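Local structure of putative polyketide synthase (Brevibacillus brevis, 6HP2) at residues A[232-237]-A[300-305]; A[202-207]-A[283-288]; A[94-99]-A[118-123]; A[57-62]-A[74-79]. The protein binds S-adenosyl-L-homocysteine as the O-methyltransferase domain of a trans-AT polyketide synthase that probably takes part in bacillaene biosynthesis. All coordinates share one frame; numbering follows the deposited sequence.

Four contacts sample how a Rossmann-type methyltransferase domain is put together. Contact 4, first along the chain, joins two helical pieces that precede the sheet; contact 3 follows, pairing two parallel strands within a beta-alpha-beta unit. Contacts 1 and 2 come later, their segments alternating in sequence; they use neighbouring strands, 233-240 and 284-293, with centres about 18 Å apart and no touch. Contacts 1, 2 and 3 share one mixed sheet, joining it at separate points, contacts 2 and 3 lying on opposite sides of the chain's centre, about 32 Å between centres. Contact 4, about 24 Å from contact 2 between centres, instead ties the N-terminal helical part to the helix carrying the S-adenosyl-L-homocysteine-binding R84.

Contact 1 of 4, residues A[232-237]-A[300-305]; sequences QLVIDE and TKRCEW
Helix-on-strand packing of the alpha/beta methyltransferase fold is exemplified where R302 and W305 meet Q232, V234 and I235: the axes of helical segment 300-305 and strand 233-235 approach to 7.9 Å, the two directions only 23° apart. W305 uses its ring N-H as a polar contact to the strand backbone, NE1 donating to I235 O over 2.8 Å. The oxygen sits near the indole plane, whereas the donor stands above the carbonyl plane of I235. With CG anti to the backbone N (chi1 -175°), the indole also brings CD1 to 3.8 Å from V234 CB. One turn back, the aliphatic part of R302 crosses V234 at about a right angle, CG lying 3.8 Å from V234 CG1. A bend at chi3 turns NE to within 3.5 Å of Q232 CA, which rests over one guanidinium face toward its rim. Q232 is the C-prime residue of the Schellman motif ending helix 221-230, and R302 NE bonds to A229 O there, an arrangement in which the positive charge probably complements the helix C-terminus. Farther along helix 299-310, N306 holds I235 N and L233 O, while helix 221-230 packs on L233 and I235, and strand 284-293 pairs alongside.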
loop_
_atom_site.group_PDB
_atom_site.type_symbol
_atom_site.label_atom_id
_atom_site.label_comp_id
_atom_site.label_asym_id
_atom_site.label_seq_id
_atom_site.Cartn_x
_atom_site.Cartn_y
_atom_site.Cartn_z
ATOM N N GLN A 232 -13.967 11.907 -8.788
ATOM C CA GLN A 232 -13.389 13.246 -8.635
ATOM C C GLN A 232 -11.894 13.221 -8.332
ATOM O O GLN A 232 -11.319 14.214 -7.885
ATOM C CB GLN A 232 -14.129 14.025 -7.543
ATOM C CG GLN A 232 -15.621 14.290 -7.809
ATOM C CD GLN A 232 -16.500 13.095 -7.496
ATOM O OE1 GLN A 232 -16.453 12.539 -6.398
ATOM N NE2 GLN A 232 -17.309 12.691 -8.465
ATOM N N LEU A 233 -11.218 12.119 -8.569
ATOM C CA LEU A 233 -9.812 12.049 -8.223
ATOM C C LEU A 233 -8.910 12.149 -9.441
ATOM O O LEU A 233 -9.200 11.604 -10.507
ATOM C CB LEU A 233 -9.538 10.741 -7.466
ATOM C CG LEU A 233 -10.254 10.608 -6.148
ATOM C CD1 LEU A 233 -10.177 9.137 -5.577
ATOM C CD2 LEU A 233 -9.706 11.553 -5.081
ATOM N N VAL A 234 -7.756 12.758 -9.252
ATOM C CA VAL A 234 -6.731 12.800 -10.265
ATOM C C VAL A 234 -5.417 12.413 -9.661
ATOM O O VAL A 234 -5.179 12.598 -8.469
ATOM C CB VAL A 234 -6.636 14.216 -10.918
ATOM C CG1 VAL A 234 -7.921 14.463 -11.651
ATOM C CG2 VAL A 234 -6.412 15.265 -9.854
ATOM N N ILE A 235 -4.556 11.932 -10.536
ATOM C CA ILE A 235 -3.226 11.492 -10.186
ATOM C C ILE A 235 -2.307 12.687 -10.130
ATOM O O ILE A 235 -2.034 13.306 -11.155
ATOM C CB ILE A 235 -2.718 10.452 -11.179
ATOM C CG1 ILE A 235 -3.593 9.219 -11.127
ATOM C CG2 ILE A 235 -1.238 10.181 -10.888
ATOM C CD1 ILE A 235 -3.391 8.290 -12.377
ATOM N N ASP A 236 -1.757 12.958 -8.941
ATOM C CA ASP A 236 -0.742 13.988 -8.835
ATOM C C ASP A 236 0.632 13.412 -9.163
ATOM O O ASP A 236 1.476 14.092 -9.776
ATOM C CB ASP A 236 -0.773 14.599 -7.417
ATOM C CG ASP A 236 0.138 15.823 -7.300
ATOM O OD1 ASP A 236 -0.023 16.748 -8.116
ATOM O OD2 ASP A 236 1.006 15.827 -6.424
ATOM N N GLU A 237 0.863 12.165 -8.748
ATOM C CA GLU A 237 2.117 11.476 -8.942
ATOM C C GLU A 237 1.844 9.985 -8.976
ATOM O O GLU A 237 1.012 9.468 -8.206
ATOM C CB GLU A 237 3.099 11.824 -7.814
ATOM C CG GLU A 237 4.516 11.372 -8.077
ATOM C CD GLU A 237 5.544 12.008 -7.131
ATOM O OE1 GLU A 237 5.170 12.901 -6.367
ATOM O OE2 GLU A 237 6.724 11.612 -7.154
ATOM N N THR A 300 -14.170 14.476 -18.221
ATOM C CA THR A 300 -13.293 14.250 -19.366
ATOM C C THR A 300 -11.892 14.785 -19.097
ATOM O O THR A 300 -10.902 14.151 -19.460
ATOM C CB THR A 300 -13.900 14.869 -20.616
ATOM O OG1 THR A 300 -15.214 14.318 -20.787
ATOM C CG2 THR A 300 -13.055 14.561 -21.836
ATOM N N LYS A 301 -11.791 15.942 -18.449
ATOM C CA LYS A 301 -10.486 16.520 -18.156
ATOM C C LYS A 301 -9.772 15.746 -17.062
ATOM O O LYS A 301 -8.533 15.616 -17.072
ATOM C CB LYS A 301 -10.649 17.985 -17.743
ATOM C CG LYS A 301 -10.901 18.950 -18.933
ATOM C CD LYS A 301 -9.683 19.025 -19.846
ATOM C CE LYS A 301 -9.751 20.207 -20.787
ATOM N NZ LYS A 301 -10.927 20.130 -21.691
ATOM N N ARG A 302 -10.525 15.212 -16.111
ATOM C CA ARG A 302 -9.904 14.315 -15.144
ATOM C C ARG A 302 -9.334 13.083 -15.831
ATOM O O ARG A 302 -8.230 12.617 -15.477
ATOM C CB ARG A 302 -10.902 13.928 -14.065
ATOM C CG ARG A 302 -11.339 15.127 -13.191
ATOM C CD ARG A 302 -12.012 14.715 -11.886
ATOM N NE ARG A 302 -13.296 14.075 -12.053
ATOM C CZ ARG A 302 -14.465 14.693 -11.937
ATOM N NH1 ARG A 302 -14.524 15.988 -11.639
ATOM N NH2 ARG A 302 -15.586 14.019 -12.107
ATOM N N CYS A 303 -10.065 12.537 -16.809
ATOM C CA CYS A 303 -9.566 11.370 -17.553
ATOM C C CYS A 303 -8.302 11.703 -18.317
ATOM O O CYS A 303 -7.334 10.942 -18.297
ATOM C CB CYS A 303 -10.630 10.861 -18.536
ATOM S SG CYS A 303 -11.926 9.972 -17.676
ATOM N N GLU A 304 -8.284 12.857 -18.982
ATOM C CA GLU A 304 -7.124 13.226 -19.775
ATOM C C GLU A 304 -5.929 13.467 -18.881
ATOM O O GLU A 304 -4.805 13.071 -19.216
ATOM C CB GLU A 304 -7.442 14.479 -20.629
ATOM C CG GLU A 304 -8.545 14.170 -21.624
ATOM C CD GLU A 304 -8.929 15.374 -22.469
ATOM O OE1 GLU A 304 -9.481 15.152 -23.572
ATOM O OE2 GLU A 304 -8.673 16.523 -22.017
ATOM N N TRP A 305 -6.155 14.062 -17.705
ATOM C CA TRP A 305 -5.043 14.238 -16.776
ATOM C C TRP A 305 -4.499 12.889 -16.320
ATOM O O TRP A 305 -3.281 12.636 -16.319
ATOM C CB TRP A 305 -5.521 15.042 -15.582
ATOM C CG TRP A 305 -4.441 15.375 -14.624
ATOM C CD1 TRP A 305 -4.015 14.640 -13.577
ATOM C CD2 TRP A 305 -3.588 16.536 -14.690
ATOM N NE1 TRP A 305 -2.985 15.289 -12.948
ATOM C CE2 TRP A 305 -2.694 16.451 -13.619
ATOM C CE3 TRP A 305 -3.498 17.635 -15.561
ATOM C CZ2 TRP A 305 -1.715 17.430 -13.375
ATOM C CZ3 TRP A 305 -2.533 18.606 -15.316
ATOM C CH2 TRP A 305 -1.657 18.495 -14.235
#

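Contact 2 of 4, residues A[202-207]-A[283-288]; sequences IANTRG and WISYCL
I202 and S285 face each other as an antiparallel hydrogen-bonded pair. I202 N donates to S285 O over 2.8 Å and S285 N returns the bond to I202 O at 2.7 Å. I202 CB and S285 CB stand 4.4 Å apart on the same face of the sheet. On that face I202 CD1 also packs against C287 SG at 3.8 Å. The pairing joins strand 194-203 to strand 284-293, the antiparallel strand inserted between 194-203 and 233-240 that marks the 3-2-1-4-5-7-6 order of class I methyltransferases. Where strand 194-203 runs out, W283 takes part through its backbone: its O accepts from N204 N at 2.8 Å. N204 then turns its amide back to S285, ND2 donating to OG over 2.9 Å in a nearly straight bond (169°) that lies in the amide plane. A water donates to N204 OD1 and bonds S285 OG at 3.1 Å, closing a small polar ring through S285 OG, while ND2 also serves G282 O. A203 and I284 form the next, non-hydrogen-bonded pair, their side chains on the other face, where that of I284 packs on S278 and L279 of helix 263-281.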
loop_
_atom_site.group_PDB
_atom_site.type_symbol
_atom_site.label_atom_id
_atom_site.label_comp_id
_atom_site.label_asym_id
_atom_site.label_seq_id
_atom_site.Cartn_x
_atom_site.Cartn_y
_atom_site.Cartn_z
ATOM N N ILE A 202 -1.587 -2.184 -11.189
ATOM C CA ILE A 202 -2.197 -1.843 -12.474
ATOM C C ILE A 202 -2.000 -3.032 -13.428
ATOM O O ILE A 202 -0.876 -3.555 -13.564
ATOM C CB ILE A 202 -1.562 -0.585 -13.073
ATOM C CG1 ILE A 202 -1.706 0.599 -12.123
ATOM C CG2 ILE A 202 -2.121 -0.281 -14.471
ATOM C CD1 ILE A 202 -0.873 1.815 -12.605
ATOM N N ALA A 203 -3.058 -3.418 -14.135
ATOM C CA ALA A 203 -2.947 -4.504 -15.095
ATOM C C ALA A 203 -2.588 -3.881 -16.447
ATOM O O ALA A 203 -3.240 -2.929 -16.886
ATOM C CB ALA A 203 -4.244 -5.301 -15.163
ATOM N N ASN A 204 -1.553 -4.407 -17.099
ATOM C CA ASN A 204 -1.085 -3.902 -18.396
ATOM C C ASN A 204 -1.693 -4.632 -19.573
ATOM O O ASN A 204 -1.126 -4.645 -20.664
ATOM C CB ASN A 204 0.431 -3.969 -18.432
ATOM C CG ASN A 204 1.030 -3.091 -17.384
ATOM O OD1 ASN A 204 0.587 -1.918 -17.248
ATOM N ND2 ASN A 204 1.914 -3.628 -16.546
ATOM N N THR A 205 -2.875 -5.167 -19.383
ATOM C CA THR A 205 -3.584 -5.984 -20.334
ATOM C C THR A 205 -4.836 -5.256 -20.801
ATOM O O THR A 205 -5.276 -4.251 -20.242
ATOM C CB THR A 205 -3.935 -7.321 -19.670
ATOM O OG1 THR A 205 -4.442 -7.042 -18.356
ATOM C CG2 THR A 205 -2.724 -8.172 -19.542
ATOM N N ARG A 206 -5.433 -5.779 -21.856
ATOM C CA ARG A 206 -6.639 -5.163 -22.380
ATOM C C ARG A 206 -7.806 -5.299 -21.414
ATOM O O ARG A 206 -8.639 -4.394 -21.338
ATOM C CB ARG A 206 -6.996 -5.790 -23.723
ATOM C CG ARG A 206 -6.087 -5.339 -24.848
ATOM C CD ARG A 206 -6.620 -5.836 -26.177
ATOM N NE ARG A 206 -5.781 -5.442 -27.298
ATOM C CZ ARG A 206 -5.989 -5.843 -28.548
ATOM N NH1 ARG A 206 -7.005 -6.655 -28.818
ATOM N NH2 ARG A 206 -5.182 -5.438 -29.521
ATOM N N GLY A 207 -7.894 -6.427 -20.692
ATOM C CA GLY A 207 -8.903 -6.625 -19.682
ATOM C C GLY A 207 -8.314 -6.762 -18.280
ATOM O O GLY A 207 -7.112 -7.030 -18.095
ATOM N N TRP A 283 2.729 -8.315 -16.828
ATOM C CA TRP A 283 1.279 -8.254 -16.896
ATOM C C TRP A 283 0.701 -7.255 -15.923
ATOM O O TRP A 283 -0.402 -6.736 -16.172
ATOM C CB TRP A 283 0.645 -9.616 -16.608
ATOM C CG TRP A 283 1.005 -10.630 -17.653
ATOM C CD1 TRP A 283 1.438 -10.398 -18.922
ATOM C CD2 TRP A 283 1.015 -12.038 -17.464
ATOM N NE1 TRP A 283 1.728 -11.603 -19.551
ATOM C CE2 TRP A 283 1.446 -12.624 -18.671
ATOM C CE3 TRP A 283 0.697 -12.862 -16.372
ATOM C CZ2 TRP A 283 1.572 -14.039 -18.834
ATOM C CZ3 TRP A 283 0.805 -14.266 -16.535
ATOM C CH2 TRP A 283 1.252 -14.829 -17.764
ATOM N N ILE A 284 1.367 -7.055 -14.783
ATOM C CA ILE A 284 0.927 -6.067 -13.813
ATOM C C ILE A 284 2.082 -5.171 -13.441
ATOM O O ILE A 284 3.251 -5.505 -13.639
ATOM C CB ILE A 284 0.343 -6.701 -12.545
ATOM C CG1 ILE A 284 1.401 -7.588 -11.880
ATOM C CG2 ILE A 284 -0.897 -7.503 -12.926
ATOM C CD1 ILE A 284 0.850 -8.415 -10.647
ATOM N N SER A 285 1.718 -3.991 -12.960
ATOM C CA SER A 285 2.650 -3.018 -12.427
ATOM C C SER A 285 2.277 -2.726 -10.983
ATOM O O SER A 285 1.102 -2.463 -10.669
ATOM C CB SER A 285 2.645 -1.707 -13.239
ATOM O OG SER A 285 3.091 -1.936 -14.545
ATOM N N TYR A 286 3.282 -2.686 -10.097
ATOM C CA TYR A 286 3.113 -2.387 -8.689
ATOM C C TYR A 286 3.469 -0.922 -8.578
ATOM O O TYR A 286 4.620 -0.557 -8.812
ATOM C CB TYR A 286 4.134 -3.190 -7.920
ATOM C CG TYR A 286 4.112 -3.039 -6.430
ATOM C CD1 TYR A 286 4.741 -1.987 -5.791
ATOM C CD2 TYR A 286 3.539 -4.005 -5.659
ATOM C CE1 TYR A 286 4.749 -1.906 -4.412
ATOM C CE2 TYR A 286 3.505 -3.922 -4.307
ATOM C CZ TYR A 286 4.159 -2.914 -3.680
ATOM O OH TYR A 286 4.098 -2.859 -2.309
ATOM N N CYS A 287 2.519 -0.067 -8.225
ATOM C CA CYS A 287 2.822 1.353 -8.197
ATOM C C CYS A 287 2.391 2.143 -6.964
ATOM O O CYS A 287 1.485 1.738 -6.237
ATOM C CB CYS A 287 2.172 2.026 -9.404
ATOM S SG CYS A 287 2.588 1.389 -11.042
ATOM N N LEU A 288 3.054 3.280 -6.741
ATOM C CA LEU A 288 2.704 4.164 -5.645
ATOM C C LEU A 288 1.847 5.290 -6.262
ATOM O O LEU A 288 2.297 5.971 -7.181
ATOM C CB LEU A 288 3.935 4.774 -4.975
ATOM C CG LEU A 288 5.171 3.896 -4.776
ATOM C CD1 LEU A 288 6.286 4.716 -4.143
ATOM C CD2 LEU A 288 4.838 2.691 -3.913
HETATM O O HOH W 1 1.067 0.199 -15.660
#

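Contact 3 of 4, residues A[94-99]-A[118-123]; sequences SRVQKV and PHIKTH
K121 N donates to Q97 O at 3.0 Å in an almost straight bond (174°), opening a parallel pairing in which V99 straddles T122: V99 N bonds to K121 O at 3.0 Å and V99 O accepts from H123 N at 2.9 Å. Q97 O has a second donor, a water that also donates to H119 O and so bridges the two backbones just before the strands begin. Here too H119 NE2 lies 2.9 Å from V96 O, near the ring plane, but at 123° this bond is weak; CG of H119 lies between its backbone N and carbonyl carbon (chi1 72°). I120 carries the apolar part, its CD1 meeting V96 CG1 at 3.9 Å and its CG2 meeting V99 CG2 at the same distance. On the face away from V99 and T122 the extended lysines K98 and K121 run outward with their NZ atoms 6.3 Å apart, and a salt bridge from K98 to D162 probably offsets that like-charge approach. The two strands belong to the beta-alpha-beta unit 98-101, 108-116, 121-126 of the Rossmann-like fold: connecting helix 108-116 packs I113 on I120 and T122, strand 164-170 flanks 98-101 through D165 and M166, and strand 148-152 lies beyond 121-126.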
loop_
_atom_site.group_PDB
_atom_site.type_symbol
_atom_site.label_atom_id
_atom_site.label_comp_id
_atom_site.label_asym_id
_atom_site.label_seq_id
_atom_site.Cartn_x
_atom_site.Cartn_y
_atom_site.Cartn_z
ATOM N N SER A 94 2.131 18.432 9.531
ATOM C CA SER A 94 1.700 19.518 10.415
ATOM C C SER A 94 0.317 20.026 10.040
ATOM O O SER A 94 -0.442 20.454 10.913
ATOM C CB SER A 94 2.730 20.653 10.391
ATOM O OG SER A 94 2.279 21.767 11.124
ATOM N N ARG A 95 -0.039 19.977 8.764
ATOM C CA ARG A 95 -1.359 20.406 8.303
ATOM C C ARG A 95 -2.430 19.338 8.532
ATOM O O ARG A 95 -3.611 19.655 8.645
ATOM C CB ARG A 95 -1.294 20.724 6.794
ATOM C CG ARG A 95 -2.584 21.190 6.176
ATOM C CD ARG A 95 -2.949 22.560 6.710
ATOM N NE ARG A 95 -2.233 23.625 6.014
ATOM C CZ ARG A 95 -2.302 24.909 6.342
ATOM N NH1 ARG A 95 -3.020 25.300 7.386
ATOM N NH2 ARG A 95 -1.636 25.799 5.636
ATOM N N VAL A 96 -2.047 18.073 8.553
ATOM C CA VAL A 96 -3.010 16.990 8.696
ATOM C C VAL A 96 -3.552 16.946 10.124
ATOM O O VAL A 96 -2.809 17.063 11.107
ATOM C CB VAL A 96 -2.317 15.680 8.313
ATOM C CG1 VAL A 96 -3.215 14.463 8.645
ATOM C CG2 VAL A 96 -1.951 15.681 6.808
ATOM N N GLN A 97 -4.869 16.779 10.243
ATOM C CA GLN A 97 -5.485 16.501 11.525
ATOM C C GLN A 97 -6.038 15.088 11.653
ATOM O O GLN A 97 -6.103 14.575 12.786
ATOM C CB GLN A 97 -6.628 17.482 11.816
ATOM C CG GLN A 97 -6.225 18.936 11.668
ATOM C CD GLN A 97 -5.944 19.576 13.008
ATOM O OE1 GLN A 97 -5.041 19.152 13.738
ATOM N NE2 GLN A 97 -6.727 20.583 13.352
ATOM N N LYS A 98 -6.444 14.456 10.541
ATOM C CA LYS A 98 -7.160 13.189 10.561
ATOM C C LYS A 98 -6.708 12.341 9.381
ATOM O O LYS A 98 -6.701 12.796 8.235
ATOM C CB LYS A 98 -8.677 13.358 10.497
ATOM C CG LYS A 98 -9.295 13.979 11.814
ATOM C CD LYS A 98 -10.772 14.191 11.660
ATOM C CE LYS A 98 -11.391 14.578 13.012
ATOM N NZ LYS A 98 -12.800 15.022 12.877
ATOM N N VAL A 99 -6.393 11.118 9.683
ATOM C CA VAL A 99 -5.864 10.147 8.739
ATOM C C VAL A 99 -6.724 8.898 8.824
ATOM O O VAL A 99 -7.059 8.426 9.921
ATOM C CB VAL A 99 -4.382 9.793 9.036
ATOM C CG1 VAL A 99 -3.933 8.638 8.099
ATOM C CG2 VAL A 99 -3.490 11.065 8.836
ATOM N N PRO A 118 1.634 13.560 17.576
ATOM C CA PRO A 118 0.607 13.454 18.622
ATOM C C PRO A 118 -0.619 14.305 18.397
ATOM O O PRO A 118 -1.614 14.061 19.081
ATOM C CB PRO A 118 1.352 13.890 19.892
ATOM C CG PRO A 118 2.741 13.566 19.634
ATOM C CD PRO A 118 2.971 13.797 18.152
ATOM N N HIS A 119 -0.592 15.299 17.495
ATOM C CA HIS A 119 -1.796 16.080 17.207
ATOM C C HIS A 119 -2.769 15.379 16.263
ATOM O O HIS A 119 -3.916 15.814 16.117
ATOM C CB HIS A 119 -1.404 17.444 16.602
ATOM C CG HIS A 119 -0.891 17.343 15.190
ATOM N ND1 HIS A 119 0.428 17.079 14.882
ATOM C CD2 HIS A 119 -1.517 17.512 14.004
ATOM C CE1 HIS A 119 0.585 17.048 13.568
ATOM N NE2 HIS A 119 -0.581 17.309 13.011
ATOM N N ILE A 120 -2.371 14.262 15.624
ATOM C CA ILE A 120 -3.201 13.637 14.622
ATOM C C ILE A 120 -4.080 12.556 15.260
ATOM O O ILE A 120 -3.663 11.852 16.162
ATOM C CB ILE A 120 -2.319 13.041 13.514
ATOM C CG1 ILE A 120 -1.514 14.161 12.826
ATOM C CG2 ILE A 120 -3.226 12.304 12.483
ATOM C CD1 ILE A 120 -0.766 13.694 11.584
ATOM N N LYS A 121 -5.284 12.395 14.739
ATOM C CA LYS A 121 -6.166 11.279 15.054
ATOM C C LYS A 121 -6.200 10.358 13.855
ATOM O O LYS A 121 -6.354 10.813 12.710
ATOM C CB LYS A 121 -7.578 11.760 15.400
ATOM C CG LYS A 121 -7.608 12.613 16.686
ATOM C CD LYS A 121 -9.018 13.056 17.023
ATOM C CE LYS A 121 -9.029 13.904 18.297
ATOM N NZ LYS A 121 -10.406 14.335 18.660
ATOM N N THR A 122 -5.988 9.072 14.114
ATOM C CA THR A 122 -5.923 8.076 13.059
ATOM C C THR A 122 -7.014 7.028 13.224
ATOM O O THR A 122 -7.289 6.575 14.347
ATOM C CB THR A 122 -4.555 7.371 13.041
ATOM O OG1 THR A 122 -4.304 6.717 14.287
ATOM C CG2 THR A 122 -3.449 8.318 12.722
ATOM N N HIS A 123 -7.634 6.668 12.102
ATOM C CA HIS A 123 -8.621 5.605 12.030
ATOM C C HIS A 123 -8.124 4.533 11.059
ATOM O O HIS A 123 -7.546 4.864 10.023
ATOM C CB HIS A 123 -9.962 6.109 11.502
ATOM C CG HIS A 123 -10.747 6.910 12.477
ATOM N ND1 HIS A 123 -11.864 7.634 12.100
ATOM C CD2 HIS A 123 -10.604 7.082 13.815
ATOM C CE1 HIS A 123 -12.375 8.211 13.173
ATOM N NE2 HIS A 123 -11.633 7.890 14.222
HETATM O O HOH W 2 -6.708 15.811 15.254
#

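Contact 4 of 4, residues A[57-62]-A[74-79]; sequences FSMSRV and EMVREK
Packing ahead of the Rossmann core brings F57, in the loop just before helix 59-64, and M59 and V62 of that helix onto M75 and V76 of the long helix 70-88. V76 CG2 is the shared point of contact: M59 SD approaches it tip to tip at 3.9 Å, F57 CZ lies 4.0 Å away with the methyl near the ring plane at its edge, and V62 CG1 stands at 4.2 Å, sliding past in the opposite direction. Bends at chi2 and chi3 fold the M59 chain, and it is the sulfur of this folded chain that meets V76 CG2. Beside V76, M75 brings its CE to 3.8 Å from F57 CE2 as the two side chains slide past each other. The sulfur of M75, SD, lies 5.4 Å from the F57 ring centroid and 71° off its normal, an oblique Met-aromatic contact. No hydrogen bond joins the segments, so the join is apolar, but its first helix begins with a polar cap: S58 is the N-cap, and its OG accepts weak bonds from R61 N at 3.3 Å and from R61 NH1, while D251 also bonds S58 OG and D253 forms a salt bridge with R61. C48 touches both M59 and V76. Two turns farther along helix 70-88, R84 binds S-adenosyl-L-homocysteine, its side chain about 9 Å from that of V76.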
loop_
_atom_site.group_PDB
_atom_site.type_symbol
_atom_site.label_atom_id
_atom_site.label_comp_id
_atom_site.label_asym_id
_atom_site.label_seq_id
_atom_site.Cartn_x
_atom_site.Cartn_y
_atom_site.Cartn_z
ATOM N N PHE A 57 19.724 -14.652 -1.582
ATOM C CA PHE A 57 18.669 -14.154 -0.723
ATOM C C PHE A 57 17.329 -14.735 -1.168
ATOM O O PHE A 57 16.903 -14.554 -2.308
ATOM C CB PHE A 57 18.624 -12.635 -0.764
ATOM C CG PHE A 57 17.906 -12.008 0.406
ATOM C CD1 PHE A 57 16.559 -11.879 0.384
ATOM C CD2 PHE A 57 18.598 -11.551 1.497
ATOM C CE1 PHE A 57 15.885 -11.303 1.421
ATOM C CE2 PHE A 57 17.939 -10.957 2.536
ATOM C CZ PHE A 57 16.555 -10.829 2.487
ATOM N N SER A 58 16.674 -15.445 -0.288
ATOM C CA SER A 58 15.395 -16.063 -0.587
ATOM C C SER A 58 14.337 -15.410 0.278
ATOM O O SER A 58 14.288 -15.650 1.499
ATOM C CB SER A 58 15.438 -17.567 -0.314
ATOM O OG SER A 58 14.131 -18.100 -0.325
ATOM N N MET A 59 13.499 -14.593 -0.354
ATOM C CA MET A 59 12.454 -13.889 0.364
ATOM C C MET A 59 11.500 -14.863 1.029
ATOM O O MET A 59 11.048 -14.601 2.133
ATOM C CB MET A 59 11.685 -12.957 -0.579
ATOM C CG MET A 59 10.626 -12.123 0.123
ATOM S SD MET A 59 11.424 -10.917 1.253
ATOM C CE MET A 59 12.061 -9.748 0.054
ATOM N N SER A 60 11.161 -15.983 0.370
ATOM C CA SER A 60 10.206 -16.920 0.963
ATOM C C SER A 60 10.764 -17.515 2.259
ATOM O O SER A 60 10.028 -17.724 3.220
ATOM C CB SER A 60 9.862 -18.044 -0.038
ATOM O OG SER A 60 11.026 -18.706 -0.468
ATOM N N ARG A 61 12.060 -17.850 2.282
ATOM C CA ARG A 61 12.676 -18.354 3.514
ATOM C C ARG A 61 12.610 -17.316 4.629
ATOM O O ARG A 61 12.236 -17.621 5.764
ATOM C CB ARG A 61 14.108 -18.734 3.241
ATOM C CG ARG A 61 14.244 -20.104 2.561
ATOM C CD ARG A 61 15.686 -20.430 2.216
ATOM N NE ARG A 61 15.788 -21.715 1.526
ATOM C CZ ARG A 61 15.475 -21.912 0.248
ATOM N NH1 ARG A 61 15.022 -20.911 -0.496
ATOM N NH2 ARG A 61 15.611 -23.117 -0.290
ATOM N N VAL A 62 12.896 -16.062 4.295
ATOM C CA VAL A 62 12.943 -15.005 5.292
ATOM C C VAL A 62 11.554 -14.684 5.830
ATOM O O VAL A 62 11.390 -14.463 7.037
ATOM C CB VAL A 62 13.601 -13.753 4.687
ATOM C CG1 VAL A 62 13.503 -12.624 5.666
ATOM C CG2 VAL A 62 15.044 -14.069 4.340
ATOM N N GLU A 74 15.213 -7.881 9.280
ATOM C CA GLU A 74 15.473 -6.457 9.489
ATOM C C GLU A 74 15.825 -5.764 8.179
ATOM O O GLU A 74 15.451 -4.602 7.974
ATOM C CB GLU A 74 16.588 -6.282 10.531
ATOM C CG GLU A 74 16.930 -4.895 10.950
ATOM C CD GLU A 74 18.183 -4.864 11.843
ATOM O OE1 GLU A 74 19.178 -4.204 11.464
ATOM O OE2 GLU A 74 18.177 -5.514 12.916
ATOM N N MET A 75 16.542 -6.445 7.288
ATOM C CA MET A 75 16.862 -5.859 5.980
ATOM C C MET A 75 15.591 -5.593 5.201
ATOM O O MET A 75 15.441 -4.563 4.524
ATOM C CB MET A 75 17.768 -6.777 5.148
ATOM C CG MET A 75 19.214 -6.779 5.495
ATOM S SD MET A 75 20.065 -8.196 4.690
ATOM C CE MET A 75 19.894 -7.773 3.014
ATOM N N VAL A 76 14.673 -6.544 5.263
ATOM C CA VAL A 76 13.393 -6.439 4.573
ATOM C C VAL A 76 12.606 -5.290 5.142
ATOM O O VAL A 76 12.064 -4.454 4.404
ATOM C CB VAL A 76 12.608 -7.769 4.669
ATOM C CG1 VAL A 76 11.230 -7.610 4.103
ATOM C CG2 VAL A 76 13.403 -8.858 3.890
ATOM N N ARG A 77 12.587 -5.197 6.465
ATOM C CA ARG A 77 11.827 -4.144 7.120
ATOM C C ARG A 77 12.305 -2.763 6.699
ATOM O O ARG A 77 11.502 -1.848 6.509
ATOM C CB ARG A 77 11.941 -4.297 8.612
ATOM C CG ARG A 77 10.936 -3.396 9.376
ATOM C CD ARG A 77 11.117 -3.575 10.891
ATOM N NE ARG A 77 9.948 -3.126 11.646
ATOM C CZ ARG A 77 9.658 -1.850 11.901
ATOM N NH1 ARG A 77 10.443 -0.879 11.451
ATOM N NH2 ARG A 77 8.576 -1.542 12.602
ATOM N N GLU A 78 13.613 -2.581 6.596
ATOM C CA GLU A 78 14.145 -1.301 6.140
ATOM C C GLU A 78 13.629 -0.924 4.760
ATOM O O GLU A 78 13.447 0.259 4.481
ATOM C CB GLU A 78 15.690 -1.334 6.143
ATOM C CG GLU A 78 16.310 -1.424 7.525
ATOM C CD GLU A 78 17.832 -1.519 7.477
ATOM O OE1 GLU A 78 18.385 -1.785 6.391
ATOM O OE2 GLU A 78 18.471 -1.324 8.527
ATOM N N LYS A 79 13.499 -1.894 3.848
ATOM C CA LYS A 79 12.985 -1.600 2.527
ATOM C C LYS A 79 11.503 -1.336 2.562
ATOM O O LYS A 79 11.000 -0.524 1.780
ATOM C CB LYS A 79 13.332 -2.753 1.570
ATOM C CG LYS A 79 14.882 -2.989 1.497
ATOM C CD LYS A 79 15.523 -1.705 0.926
ATOM C CE LYS A 79 16.978 -1.943 0.512
ATOM N NZ LYS A 79 17.930 -1.773 1.634
#